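Local coordinates for proximal thread matrix protein 1 (Mytilus galloprovincialis, PDB 4CN9) that probably binds collagen as a matrix protein of the mussel byssus, through two von Willebrand factor type A domains, and carries zinc ions, at residues 285-290 with 295-300. Residues are numbered along the deposited sequence; the frame is centred on the assembly and turned at random.
Sequences DRFNKT and TQFAVV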
loop_
_atom_site.group_PDB
_atom_site.type_symbol
_atom_site.label_atom_id
_atom_site.label_comp_id
_atom_site.label_asym_id
_atom_site.label_seq_id
_atom_site.Cartn_x
_atom_site.Cartn_y
_atom_site.Cartn_z
ATOM N N ASP A 285 -13.654 -10.329 16.956
ATOM C CA ASP A 285 -13.167 -10.568 18.316
ATOM C C ASP A 285 -11.756 -10.050 18.571
ATOM O O ASP A 285 -11.362 -9.890 19.720
ATOM C CB ASP A 285 -13.224 -12.065 18.653
ATOM C CG ASP A 285 -14.600 -12.507 19.109
ATOM O OD1 ASP A 285 -15.393 -11.649 19.582
ATOM O OD2 ASP A 285 -14.884 -13.724 19.008
ATOM N N ARG A 286 -10.992 -9.788 17.515
ATOM C CA ARG A 286 -9.625 -9.321 17.679
ATOM C C ARG A 286 -9.534 -7.821 17.905
ATOM O O ARG A 286 -8.465 -7.310 18.241
ATOM C CB ARG A 286 -8.767 -9.738 16.480
ATOM C CG ARG A 286 -8.707 -11.240 16.301
ATOM C CD ARG A 286 -7.794 -11.875 17.327
ATOM N NE ARG A 286 -6.413 -11.489 17.084
ATOM C CZ ARG A 286 -5.542 -12.211 16.391
ATOM N NH1 ARG A 286 -5.892 -13.385 15.881
ATOM N NH2 ARG A 286 -4.313 -11.759 16.218
ATOM N N PHE A 287 -10.641 -7.103 17.746
ATOM C CA PHE A 287 -10.628 -5.669 18.047
ATOM C C PHE A 287 -10.945 -5.409 19.522
ATOM O O PHE A 287 -11.737 -6.120 20.142
ATOM C CB PHE A 287 -11.559 -4.897 17.107
ATOM C CG PHE A 287 -11.044 -4.824 15.693
ATOM C CD1 PHE A 287 -11.232 -5.877 14.827
ATOM C CD2 PHE A 287 -10.319 -3.727 15.257
ATOM C CE1 PHE A 287 -10.729 -5.836 13.542
ATOM C CE2 PHE A 287 -9.830 -3.673 13.960
ATOM C CZ PHE A 287 -10.026 -4.721 13.108
ATOM N N ASN A 288 -10.307 -4.386 20.074
ATOM C CA ASN A 288 -10.356 -4.127 21.505
ATOM C C ASN A 288 -11.737 -3.673 21.949
ATOM O O ASN A 288 -12.218 -4.078 23.004
ATOM C CB ASN A 288 -9.324 -3.066 21.885
ATOM C CG ASN A 288 -9.329 -2.762 23.372
ATOM O OD1 ASN A 288 -9.064 -3.640 24.185
ATOM N ND2 ASN A 288 -9.655 -1.519 23.730
ATOM N N LYS A 289 -12.377 -2.845 21.130
ATOM C CA LYS A 289 -13.652 -2.257 21.497
ATOM C C LYS A 289 -14.442 -1.885 20.260
ATOM O O LYS A 289 -13.924 -1.213 19.370
ATOM C CB LYS A 289 -13.453 -0.993 22.340
ATOM C CG LYS A 289 -14.782 -0.439 22.863
ATOM C CD LYS A 289 -14.612 0.583 23.983
ATOM C CE LYS A 289 -14.049 1.900 23.476
ATOM N NZ LYS A 289 -13.606 2.785 24.597
ATOM N N THR A 290 -15.699 -2.299 20.217
ATOM C CA THR A 290 -16.545 -1.996 19.073
ATOM C C THR A 290 -17.508 -0.870 19.391
ATOM O O THR A 290 -17.790 -0.581 20.568
ATOM C CB THR A 290 -17.335 -3.237 18.626
ATOM O OG1 THR A 290 -18.056 -3.779 19.738
ATOM C CG2 THR A 290 -16.382 -4.296 18.082
ATOM N N THR A 295 -14.161 0.482 17.124
ATOM C CA THR A 295 -14.286 -0.088 15.793
ATOM C C THR A 295 -15.743 -0.350 15.463
ATOM O O THR A 295 -16.487 -0.975 16.234
ATOM C CB THR A 295 -13.508 -1.396 15.712
ATOM O OG1 THR A 295 -12.216 -1.194 16.289
ATOM C CG2 THR A 295 -13.379 -1.870 14.251
ATOM N N GLN A 296 -16.157 0.141 14.308
ATOM C CA GLN A 296 -17.505 -0.106 13.825
ATOM C C GLN A 296 -17.408 -1.076 12.667
ATOM O O GLN A 296 -16.429 -1.056 11.921
ATOM C CB GLN A 296 -18.137 1.206 13.401
ATOM C CG GLN A 296 -18.467 2.093 14.578
ATOM C CD GLN A 296 -19.294 3.300 14.206
ATOM O OE1 GLN A 296 -20.281 3.606 14.874
ATOM N NE2 GLN A 296 -18.901 3.995 13.147
ATOM N N PHE A 297 -18.407 -1.944 12.548
ATOM C CA PHE A 297 -18.441 -2.946 11.493
ATOM C C PHE A 297 -19.710 -2.832 10.646
ATOM O O PHE A 297 -20.739 -2.399 11.127
ATOM C CB PHE A 297 -18.380 -4.348 12.108
ATOM C CG PHE A 297 -17.007 -4.752 12.558
ATOM C CD1 PHE A 297 -16.108 -5.298 11.668
ATOM C CD2 PHE A 297 -16.619 -4.583 13.870
ATOM C CE1 PHE A 297 -14.834 -5.678 12.076
ATOM C CE2 PHE A 297 -15.351 -4.963 14.282
ATOM C CZ PHE A 297 -14.459 -5.494 13.388
ATOM N N ALA A 298 -19.623 -3.237 9.385
ATOM C CA ALA A 298 -20.782 -3.306 8.501
ATOM C C ALA A 298 -20.646 -4.569 7.646
ATOM O O ALA A 298 -19.536 -5.086 7.465
ATOM C CB ALA A 298 -20.835 -2.064 7.612
ATOM N N VAL A 299 -21.767 -5.067 7.140
ATOM C CA VAL A 299 -21.762 -6.194 6.210
ATOM C C VAL A 299 -22.563 -5.884 4.942
ATOM O O VAL A 299 -23.718 -5.417 5.000
ATOM C CB VAL A 299 -22.334 -7.472 6.863
ATOM C CG1 VAL A 299 -22.713 -8.505 5.797
ATOM C CG2 VAL A 299 -21.340 -8.051 7.854
ATOM N N VAL A 300 -21.923 -6.153 3.801
ATOM C CA VAL A 300 -22.561 -6.151 2.487
ATOM C C VAL A 300 -22.354 -7.542 1.914
ATOM O O VAL A 300 -21.269 -8.088 2.011
ATOM C CB VAL A 300 -21.901 -5.128 1.545
ATOM C CG1 VAL A 300 -22.468 -5.215 0.128
ATOM C CG2 VAL A 300 -22.079 -3.718 2.082
HETATM O O HOH W 1 -10.968 -1.425 18.744
#
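T295 and F287 meet where the loop after helix 272-285 turns into strand 295-302. T295 has the most surface buried here and F287 comes next. The methyl CG2 of T295 lies over one face of the F287 ring, a CH-pi contact 4.1 Å from the ring centroid. The methyl sits toward the rim, nearest CD2. With chi1 at -47°, OG1 of T295 lies beside the backbone N, which leaves CG2 opposite that N and over the ring; OG1 itself comes close to F287 CD2.

F297, two residues along the strand, supplies a second aromatic contact. Its edge is turned toward the face of F287 in an offset edge-to-face pair, with the planes at 81°. The closest atoms are F287 CD1 and F297 CZ, 3.6 Å apart. CG2 of T290 meets the edge of F297 at CE2, 4.0 Å away. I321 of helix 318-327 also touches F297 and T290, so this helix covers part of the cluster.

The backbones join at a single bridge between T290 and T295. The N of T295 gives a nearly straight hydrogen bond of 2.8 Å to O of K289. CA of T290 makes a CA-H...O contact of 3.0 Å with O of T295. A water accepts from the K289 N and is hydrogen-bonded to T295 OG1. OG1 of T290 is hydrogen-bonded to O of S316.

T295 therefore works in two ways: its methyl joins the apolar cluster in this von Willebrand factor type A domain, while its backbone N ties the strand to K289 directly, and its hydroxyl does so through the water.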